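PDB 6AGI: calcium uptake protein 3, mitochondrial from Homo sapiens, which senses calcium through EF-hand domains and, as a disulfide-linked heterodimer with MICU1, regulates the mitochondrial calcium uniporter channel in the central nervous system and skeletal muscle. Local coordinates for residues Asp7-Arg20 with Asp146-Tyr158. Residues are numbered along the deposited sequence; the frame is centred on the assembly and turned at random.
Sequences DLDLYATSRERRFR and DEEKRAMLRLQLY
Leu8 and Tyr11 lean on helix 147-158 where a weakly bonded helical turn about 7-9 and helix 14-20, linked through a type I turn from Asp9 to Ala12 near the N-terminus of the modelled chain, pack against it in a helix-on-helix contact away from the calcium sites. Helix 14-20 crosses helix 147-158 at 63°, and Leu8 sits as a knob in the hole made by Lys149, Met152, Leu153 and Gln156.

Tyr11 is worth following outward. Its CB rests 3.6 Å from Leu153 CD2, the methyl that also comes to 3.3 Å from Tyr11 O. With CG anti to the carbonyl carbon (chi1 -57°), the ring runs out along the start of helix 147-158. Lys149 CB lies over one face in a CH-pi contact, 4.2 Å from the ring centroid, while Lys149 CD comes to 3.4 Å from Tyr11 CE2. Asp146 OD2 lies at the ring edge, in plane, near CE1, and Asp146 CB also touches CE1. The tip, OH, donates a weak hydrogen bond of 3.0 Å to Asp146 OD2, the carboxylate standing nearly perpendicular to the ring. A leucine here would probably leave Asp146 OD2 without its weak donor and the Lys149 methylenes less well packed.

Further along, Leu157 fits between Glu16 and Phe19, its CD2 4.1 Å from Phe19 CD2; Tyr90 of helix 90-101 meets the Phe19 ring in turn. Glu16 also braces its own helix start: OE2 accepts the Thr13 N-H at 2.6 Å, from above the carboxylate plane, while OE1 lies 3.8 Å from Leu157 CD1.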
ATOM      1  N   ASP B   7     -32.214 -12.743 -14.790  1.00115.49           N
ATOM      2  CA  ASP B   7     -31.900 -12.268 -16.132  1.00106.99           C
ATOM      3  C   ASP B   7     -30.687 -11.355 -16.119  1.00 89.85           C
ATOM      4  O   ASP B   7     -29.703 -11.587 -16.833  1.00 90.04           O
ATOM      5  CB  ASP B   7     -33.096 -11.508 -16.724  1.00108.73           C
ATOM      6  CG  ASP B   7     -34.428 -12.092 -16.321  1.00109.22           C
ATOM      7  OD1 ASP B   7     -34.748 -13.216 -16.757  1.00111.47           O
ATOM      8  OD2 ASP B   7     -35.153 -11.426 -15.548  1.00105.31           O
ATOM      9  N   LEU B   8     -30.740 -10.318 -15.287  1.00 58.53           N
ATOM     10  CA  LEU B   8     -29.777  -9.237 -15.404  1.00 42.71           C
ATOM     11  C   LEU B   8     -28.450  -9.505 -14.693  1.00 34.90           C
ATOM     12  O   LEU B   8     -27.507  -8.740 -14.899  1.00 29.93           O
ATOM     13  CB  LEU B   8     -30.397  -7.932 -14.899  1.00 38.43           C
ATOM     14  CG  LEU B   8     -31.052  -7.063 -15.988  1.00 41.31           C
ATOM     15  CD1 LEU B   8     -31.998  -7.879 -16.850  1.00 53.29           C
ATOM     16  CD2 LEU B   8     -31.801  -5.891 -15.374  1.00 35.42           C
ATOM     17  N   ASP B   9     -28.335 -10.571 -13.891  1.00 32.37           N
ATOM     18  CA  ASP B   9     -27.043 -10.921 -13.298  1.00 25.82           C
ATOM     19  C   ASP B   9     -26.014 -11.260 -14.365  1.00 25.83           C
ATOM     20  O   ASP B   9     -24.841 -10.883 -14.252  1.00 23.93           O
ATOM     21  CB  ASP B   9     -27.204 -12.112 -12.360  1.00 42.27           C
ATOM     22  CG  ASP B   9     -27.866 -11.745 -11.078  1.00 55.08           C
ATOM     23  OD1 ASP B   9     -27.480 -10.695 -10.499  1.00 48.37           O
ATOM     24  OD2 ASP B   9     -28.784 -12.505 -10.672  1.00 66.78           O
ATOM     25  N   LEU B  10     -26.432 -11.998 -15.394  1.00 28.19           N
ATOM     26  CA  LEU B  10     -25.520 -12.413 -16.449  1.00 30.62           C
ATOM     27  C   LEU B  10     -24.857 -11.223 -17.112  1.00 29.82           C
ATOM     28  O   LEU B  10     -23.765 -11.359 -17.671  1.00 44.43           O
ATOM     29  CB  LEU B  10     -26.267 -13.249 -17.493  1.00 34.54           C
ATOM     30  CG  LEU B  10     -26.842 -14.588 -17.027  1.00 34.71           C
ATOM     31  CD1 LEU B  10     -27.779 -15.120 -18.099  1.00 45.51           C
ATOM     32  CD2 LEU B  10     -25.735 -15.606 -16.699  1.00 33.85           C
ATOM     33  N   TYR B  11     -25.484 -10.058 -17.035  1.00 27.98           N
ATOM     34  CA  TYR B  11     -24.923  -8.836 -17.576  1.00 33.95           C
ATOM     35  C   TYR B  11     -24.122  -8.027 -16.548  1.00 22.28           C
ATOM     36  O   TYR B  11     -23.581  -6.980 -16.904  1.00 21.18           O
ATOM     37  CB  TYR B  11     -26.060  -8.009 -18.188  1.00 26.19           C
ATOM     38  CG  TYR B  11     -26.811  -8.791 -19.250  1.00 43.19           C
ATOM     39  CD1 TYR B  11     -26.377  -8.806 -20.574  1.00 42.06           C
ATOM     40  CD2 TYR B  11     -27.936  -9.541 -18.924  1.00 49.71           C
ATOM     41  CE1 TYR B  11     -27.044  -9.532 -21.535  1.00 33.17           C
ATOM     42  CE2 TYR B  11     -28.614 -10.269 -19.889  1.00 49.38           C
ATOM     43  CZ  TYR B  11     -28.162 -10.264 -21.190  1.00 48.41           C
ATOM     44  OH  TYR B  11     -28.834 -10.994 -22.155  1.00 54.63           O
ATOM     45  N   ALA B  12     -23.947  -8.522 -15.320  1.00 21.40           N
ATOM     46  CA  ALA B  12     -23.466  -7.718 -14.200  1.00 20.09           C
ATOM     47  C   ALA B  12     -22.143  -8.222 -13.628  1.00 27.45           C
ATOM     48  O   ALA B  12     -21.850  -9.418 -13.655  1.00 44.78           O
ATOM     49  CB  ALA B  12     -24.506  -7.701 -13.060  1.00 23.72           C
ATOM     50  N   THR B  13     -21.364  -7.289 -13.083  1.00 28.58           N
ATOM     51  CA  THR B  13     -20.185  -7.557 -12.261  1.00 14.93           C
ATOM     52  C   THR B  13     -20.581  -8.171 -10.927  1.00 26.85           C
ATOM     53  O   THR B  13     -21.750  -8.103 -10.509  1.00 29.89           O
ATOM     54  CB  THR B  13     -19.395  -6.262 -12.056  1.00 29.25           C
ATOM     55  OG1 THR B  13     -18.883  -5.835 -13.318  1.00 34.67           O
ATOM     56  CG2 THR B  13     -18.249  -6.405 -11.084  1.00 45.95           C
ATOM     57  N   SER B  14     -19.597  -8.831 -10.290  1.00 23.17           N
ATOM     58  CA  SER B  14     -19.715  -9.301  -8.906  1.00 28.74           C
ATOM     59  C   SER B  14     -20.342  -8.250  -7.995  1.00 15.44           C
ATOM     60  O   SER B  14     -21.352  -8.502  -7.334  1.00 26.75           O
ATOM     61  CB  SER B  14     -18.334  -9.687  -8.379  1.00 49.22           C
ATOM     62  OG  SER B  14     -17.808 -10.833  -9.060  1.00 62.66           O
ATOM     63  N   ARG B  15     -19.747  -7.056  -7.946  1.00 16.97           N
ATOM     64  CA  ARG B  15     -20.264  -6.023  -7.044  1.00 19.41           C
ATOM     65  C   ARG B  15     -21.701  -5.668  -7.392  1.00 29.16           C
ATOM     66  O   ARG B  15     -22.529  -5.473  -6.500  1.00 24.51           O
ATOM     67  CB  ARG B  15     -19.397  -4.760  -7.089  1.00 18.12           C
ATOM     68  CG  ARG B  15     -18.028  -4.970  -6.548  1.00 21.98           C
ATOM     69  CD  ARG B  15     -17.912  -4.577  -5.082  1.00 36.60           C
ATOM     70  NE  ARG B  15     -16.746  -5.158  -4.411  1.00 41.86           N
ATOM     71  CZ  ARG B  15     -15.486  -5.085  -4.856  1.00 47.15           C
ATOM     72  NH1 ARG B  15     -15.189  -4.465  -6.005  1.00 30.08           N
ATOM     73  NH2 ARG B  15     -14.504  -5.652  -4.146  1.00 57.23           N
ATOM     74  N   GLU B  16     -22.014  -5.594  -8.687  1.00 12.80           N
ATOM     75  CA  GLU B  16     -23.380  -5.281  -9.080  1.00 13.94           C
ATOM     76  C   GLU B  16     -24.336  -6.413  -8.716  1.00 16.79           C
ATOM     77  O   GLU B  16     -25.441  -6.155  -8.212  1.00 16.25           O
ATOM     78  CB  GLU B  16     -23.427  -4.973 -10.580  1.00 32.14           C
ATOM     79  CG  GLU B  16     -22.290  -4.050 -11.003  1.00 31.01           C
ATOM     80  CD  GLU B  16     -22.086  -3.920 -12.507  1.00 27.63           C
ATOM     81  OE1 GLU B  16     -21.656  -2.810 -12.899  1.00 41.64           O
ATOM     82  OE2 GLU B  16     -22.348  -4.856 -13.290  1.00 34.59           O
ATOM     83  N   ARG B  17     -23.912  -7.674  -8.886  1.00 21.54           N
ATOM     84  CA  ARG B  17     -24.750  -8.789  -8.463  1.00 17.86           C
ATOM     85  C   ARG B  17     -25.024  -8.755  -6.963  1.00 31.08           C
ATOM     86  O   ARG B  17     -26.152  -9.025  -6.524  1.00 41.49           O
ATOM     87  CB  ARG B  17     -24.106 -10.131  -8.816  1.00 38.73           C
ATOM     88  CG  ARG B  17     -24.358 -10.611 -10.252  1.00 42.44           C
ATOM     89  CD  ARG B  17     -23.582 -11.863 -10.633  1.00 32.96           C
ATOM     90  NE  ARG B  17     -22.260 -11.716 -11.237  1.00 40.53           N
ATOM     91  CZ  ARG B  17     -21.164 -12.334 -10.806  1.00 55.04           C
ATOM     92  NH1 ARG B  17     -21.231 -13.122  -9.740  1.00 35.91           N
ATOM     93  NH2 ARG B  17     -20.012 -12.175 -11.453  1.00 42.46           N
ATOM     94  N   ARG B  18     -24.001  -8.409  -6.156  1.00 23.68           N
ATOM     95  CA  ARG B  18     -24.170  -8.394  -4.705  1.00 19.81           C
ATOM     96  C   ARG B  18     -25.027  -7.221  -4.255  1.00 32.84           C
ATOM     97  O   ARG B  18     -25.875  -7.369  -3.358  1.00 35.43           O
ATOM     98  CB  ARG B  18     -22.817  -8.345  -4.017  1.00 17.10           C
ATOM     99  CG  ARG B  18     -22.913  -8.415  -2.493  1.00 14.49           C
ATOM    100  CD  ARG B  18     -21.666  -9.039  -1.849  1.00 15.08           C
ATOM    101  NE  ARG B  18     -21.688  -8.973  -0.390  1.00 21.76           N
ATOM    102  CZ  ARG B  18     -21.963 -10.029   0.381  1.00 34.81           C
ATOM    103  NH1 ARG B  18     -22.239 -11.193  -0.195  1.00 38.37           N
ATOM    104  NH2 ARG B  18     -21.989  -9.926   1.716  1.00 33.19           N
ATOM    105  N   PHE B  19     -24.793  -6.038  -4.832  1.00 33.17           N
ATOM    106  CA  PHE B  19     -25.680  -4.912  -4.577  1.00 19.63           C
ATOM    107  C   PHE B  19     -27.120  -5.331  -4.807  1.00 21.57           C
ATOM    108  O   PHE B  19     -27.989  -5.146  -3.942  1.00 23.05           O
ATOM    109  CB  PHE B  19     -25.361  -3.737  -5.487  1.00 13.80           C
ATOM    110  CG  PHE B  19     -26.256  -2.568  -5.248  1.00 14.20           C
ATOM    111  CD1 PHE B  19     -26.270  -1.933  -4.029  1.00 13.79           C
ATOM    112  CD2 PHE B  19     -27.186  -2.191  -6.212  1.00 15.38           C
ATOM    113  CE1 PHE B  19     -27.118  -0.855  -3.798  1.00 14.44           C
ATOM    114  CE2 PHE B  19     -28.046  -1.136  -5.995  1.00 19.76           C
ATOM    115  CZ  PHE B  19     -28.021  -0.453  -4.779  1.00 24.26           C
ATOM    116  N   ARG B  20     -27.381  -5.925  -5.978  1.00 19.42           N
ATOM    117  CA  ARG B  20     -28.739  -6.341  -6.296  1.00 22.06           C
ATOM    118  C   ARG B  20     -29.239  -7.406  -5.328  1.00 27.91           C
ATOM    119  O   ARG B  20     -30.430  -7.428  -4.992  1.00 26.13           O
ATOM    120  CB  ARG B  20     -28.800  -6.849  -7.728  1.00 27.45           C
ATOM    121  CG  ARG B  20     -28.580  -5.774  -8.788  1.00 20.12           C
ATOM    122  CD  ARG B  20     -28.549  -6.424 -10.149  1.00 23.24           C
ATOM    123  NE  ARG B  20     -29.367  -7.623 -10.108  1.00 37.55           N
ATOM    124  CZ  ARG B  20     -30.429  -7.832 -10.862  1.00 44.46           C
ATOM    125  NH1 ARG B  20     -30.824  -6.901 -11.708  1.00 49.24           N
ATOM    126  NH2 ARG B  20     -31.100  -8.964 -10.744  1.00 56.02           N
ATOM    127  N   ASP B 146     -27.733  -7.002 -26.922  1.00 29.84           N
ATOM    128  CA  ASP B 146     -28.425  -6.985 -25.631  1.00 28.83           C
ATOM    129  C   ASP B 146     -28.485  -5.581 -25.035  1.00 40.29           C
ATOM    130  O   ASP B 146     -28.435  -5.399 -23.814  1.00 37.17           O
ATOM    131  CB  ASP B 146     -27.793  -7.961 -24.638  1.00 27.28           C
ATOM    132  CG  ASP B 146     -28.012  -9.405 -25.015  1.00 38.15           C
ATOM    133  OD1 ASP B 146     -28.990  -9.700 -25.729  1.00 40.89           O
ATOM    134  OD2 ASP B 146     -27.193 -10.257 -24.598  1.00 42.61           O
ATOM    135  N   GLU B 147     -28.617  -4.586 -25.908  1.00 38.84           N
ATOM    136  CA  GLU B 147     -28.617  -3.201 -25.465  1.00 31.42           C
ATOM    137  C   GLU B 147     -29.766  -2.933 -24.504  1.00 39.89           C
ATOM    138  O   GLU B 147     -29.599  -2.198 -23.532  1.00 33.51           O
ATOM    139  CB  GLU B 147     -28.669  -2.272 -26.679  1.00 33.65           C
ATOM    140  CG  GLU B 147     -27.304  -2.087 -27.361  1.00 36.04           C
ATOM    141  CD  GLU B 147     -26.898  -3.222 -28.343  1.00 44.86           C
ATOM    142  OE1 GLU B 147     -27.667  -4.202 -28.581  1.00 33.83           O
ATOM    143  OE2 GLU B 147     -25.776  -3.111 -28.888  1.00 52.57           O
ATOM    144  N   GLU B 148     -30.947  -3.508 -24.759  1.00 46.48           N
ATOM    145  CA  GLU B 148     -32.091  -3.247 -23.886  1.00 39.73           C
ATOM    146  C   GLU B 148     -31.871  -3.816 -22.487  1.00 29.97           C
ATOM    147  O   GLU B 148     -32.265  -3.200 -21.487  1.00 29.86           O
ATOM    148  CB  GLU B 148     -33.366  -3.812 -24.504  1.00 51.96           C
ATOM    149  CG  GLU B 148     -34.619  -3.053 -24.081  1.00 72.73           C
ATOM    150  CD  GLU B 148     -35.829  -3.957 -23.874  1.00 86.12           C
ATOM    151  OE1 GLU B 148     -35.790  -5.128 -24.319  1.00 91.71           O
ATOM    152  OE2 GLU B 148     -36.822  -3.494 -23.266  1.00 83.18           O
ATOM    153  N   LYS B 149     -31.237  -4.981 -22.387  1.00 28.67           N
ATOM    154  CA  LYS B 149     -31.023  -5.549 -21.060  1.00 27.19           C
ATOM    155  C   LYS B 149     -29.902  -4.824 -20.336  1.00 26.30           C
ATOM    156  O   LYS B 149     -29.975  -4.620 -19.116  1.00 32.98           O
ATOM    157  CB  LYS B 149     -30.743  -7.052 -21.141  1.00 44.80           C
ATOM    158  CG  LYS B 149     -32.028  -7.863 -21.039  1.00 62.18           C
ATOM    159  CD  LYS B 149     -31.788  -9.337 -20.823  1.00 64.01           C
ATOM    160  CE  LYS B 149     -32.941  -9.972 -20.036  1.00 74.43           C
ATOM    161  NZ  LYS B 149     -34.293  -9.484 -20.459  1.00 75.94           N
ATOM    162  N   ARG B 150     -28.854  -4.439 -21.065  1.00 29.30           N
ATOM    163  CA  ARG B 150     -27.816  -3.594 -20.481  1.00 36.09           C
ATOM    164  C   ARG B 150     -28.382  -2.253 -20.012  1.00 30.94           C
ATOM    165  O   ARG B 150     -27.999  -1.738 -18.951  1.00 25.98           O
ATOM    166  CB  ARG B 150     -26.690  -3.409 -21.487  1.00 26.75           C
ATOM    167  CG  ARG B 150     -25.627  -4.440 -21.276  1.00 40.32           C
ATOM    168  CD  ARG B 150     -25.077  -4.945 -22.583  1.00 26.68           C
ATOM    169  NE  ARG B 150     -24.171  -3.961 -23.148  1.00 40.36           N
ATOM    170  CZ  ARG B 150     -23.884  -3.856 -24.439  1.00 43.60           C
ATOM    171  NH1 ARG B 150     -24.413  -4.694 -25.333  1.00 29.55           N
ATOM    172  NH2 ARG B 150     -23.048  -2.910 -24.825  1.00 46.50           N
ATOM    173  N   ALA B 151     -29.284  -1.670 -20.796  1.00 31.35           N
ATOM    174  CA  ALA B 151     -29.920  -0.425 -20.393  1.00 35.50           C
ATOM    175  C   ALA B 151     -30.753  -0.634 -19.139  1.00 48.94           C
ATOM    176  O   ALA B 151     -30.785   0.234 -18.260  1.00 62.05           O
ATOM    177  CB  ALA B 151     -30.773   0.129 -21.529  1.00 31.38           C
ATOM    178  N   MET B 152     -31.442  -1.775 -19.034  1.00 40.54           N
ATOM    179  CA  MET B 152     -32.230  -2.019 -17.830  1.00 46.57           C
ATOM    180  C   MET B 152     -31.334  -2.148 -16.606  1.00 32.57           C
ATOM    181  O   MET B 152     -31.650  -1.612 -15.541  1.00 38.13           O
ATOM    182  CB  MET B 152     -33.089  -3.272 -18.002  1.00 58.47           C
ATOM    183  CG  MET B 152     -34.476  -3.185 -17.355  1.00 68.76           C
ATOM    184  SD  MET B 152     -35.341  -4.762 -17.536  1.00 84.52           S
ATOM    185  CE  MET B 152     -35.245  -5.041 -19.318  1.00 77.66           C
ATOM    186  N   LEU B 153     -30.200  -2.830 -16.738  1.00 37.81           N
ATOM    187  CA  LEU B 153     -29.316  -2.964 -15.585  1.00 23.56           C
ATOM    188  C   LEU B 153     -28.673  -1.626 -15.247  1.00 36.59           C
ATOM    189  O   LEU B 153     -28.474  -1.302 -14.067  1.00 46.02           O
ATOM    190  CB  LEU B 153     -28.266  -4.041 -15.875  1.00 28.44           C
ATOM    191  CG  LEU B 153     -27.092  -4.468 -14.962  1.00 21.70           C
ATOM    192  CD1 LEU B 153     -27.486  -5.071 -13.619  1.00 21.47           C
ATOM    193  CD2 LEU B 153     -26.132  -5.365 -15.697  1.00 30.24           C
ATOM    194  N   ARG B 154     -28.386  -0.815 -16.268  1.00 40.86           N
ATOM    195  CA  ARG B 154     -27.865   0.529 -16.044  1.00 24.95           C
ATOM    196  C   ARG B 154     -28.871   1.380 -15.299  1.00 25.43           C
ATOM    197  O   ARG B 154     -28.519   2.091 -14.352  1.00 46.13           O
ATOM    198  CB  ARG B 154     -27.523   1.160 -17.381  1.00 26.42           C
ATOM    199  CG  ARG B 154     -26.774   2.462 -17.342  1.00 44.77           C
ATOM    200  CD  ARG B 154     -26.320   2.837 -18.759  1.00 47.68           C
ATOM    201  NE  ARG B 154     -25.699   1.689 -19.429  1.00 48.97           N
ATOM    202  CZ  ARG B 154     -26.095   1.187 -20.601  1.00 57.91           C
ATOM    203  NH1 ARG B 154     -27.113   1.741 -21.258  1.00 67.02           N
ATOM    204  NH2 ARG B 154     -25.469   0.134 -21.126  1.00 48.87           N
ATOM    205  N   LEU B 155     -30.140   1.299 -15.694  1.00 35.06           N
ATOM    206  CA  LEU B 155     -31.191   1.977 -14.947  1.00 37.67           C
ATOM    207  C   LEU B 155     -31.237   1.499 -13.507  1.00 35.94           C
ATOM    208  O   LEU B 155     -31.280   2.312 -12.572  1.00 33.40           O
ATOM    209  CB  LEU B 155     -32.542   1.761 -15.625  1.00 28.86           C
ATOM    210  CG  LEU B 155     -33.685   2.446 -14.866  1.00 32.66           C
ATOM    211  CD1 LEU B 155     -33.745   3.949 -15.119  1.00 32.34           C
ATOM    212  CD2 LEU B 155     -34.980   1.789 -15.253  1.00 31.38           C
ATOM    213  N   GLN B 156     -31.226   0.177 -13.310  1.00 29.04           N
ATOM    214  CA  GLN B 156     -31.318  -0.361 -11.960  1.00 24.01           C
ATOM    215  C   GLN B 156     -30.214   0.198 -11.076  1.00 33.71           C
ATOM    216  O   GLN B 156     -30.441   0.495  -9.895  1.00 33.98           O
ATOM    217  CB  GLN B 156     -31.271  -1.888 -11.979  1.00 27.27           C
ATOM    218  CG  GLN B 156     -32.648  -2.564 -12.153  1.00 33.09           C
ATOM    219  CD  GLN B 156     -32.589  -4.069 -11.948  1.00 25.59           C
ATOM    220  OE1 GLN B 156     -31.520  -4.622 -11.733  1.00 22.99           O
ATOM    221  NE2 GLN B 156     -33.729  -4.733 -12.033  1.00 34.25           N
ATOM    222  N   LEU B 157     -29.007   0.342 -11.634  1.00 35.51           N
ATOM    223  CA  LEU B 157     -27.855   0.760 -10.845  1.00 21.44           C
ATOM    224  C   LEU B 157     -27.690   2.278 -10.733  1.00 29.68           C
ATOM    225  O   LEU B 157     -27.157   2.746  -9.719  1.00 21.33           O
ATOM    226  CB  LEU B 157     -26.582   0.142 -11.442  1.00 21.47           C
ATOM    227  CG  LEU B 157     -26.454  -1.387 -11.562  1.00 20.51           C
ATOM    228  CD1 LEU B 157     -25.270  -1.751 -12.411  1.00 20.58           C
ATOM    229  CD2 LEU B 157     -26.320  -2.069 -10.211  1.00 19.67           C
ATOM    230  N   TYR B 158     -28.132   3.077 -11.726  1.00 29.82           N
ATOM    231  CA  TYR B 158     -27.919   4.532 -11.656  1.00 30.25           C
ATOM    232  C   TYR B 158     -29.111   5.441 -11.928  1.00 25.84           C
ATOM    233  O   TYR B 158     -28.954   6.653 -11.781  1.00 36.27           O
ATOM    234  CB  TYR B 158     -26.779   4.984 -12.594  1.00 28.39           C
ATOM    235  CG  TYR B 158     -25.570   4.070 -12.654  1.00 29.00           C
ATOM    236  CD1 TYR B 158     -24.539   4.207 -11.724  1.00 22.88           C
ATOM    237  CD2 TYR B 158     -25.436   3.105 -13.650  1.00 27.01           C
ATOM    238  CE1 TYR B 158     -23.440   3.382 -11.754  1.00 22.29           C
ATOM    239  CE2 TYR B 158     -24.335   2.293 -13.699  1.00 23.24           C
ATOM    240  CZ  TYR B 158     -23.338   2.430 -12.739  1.00 22.51           C
ATOM    241  OH  TYR B 158     -22.225   1.613 -12.779  1.00 22.19           O
TER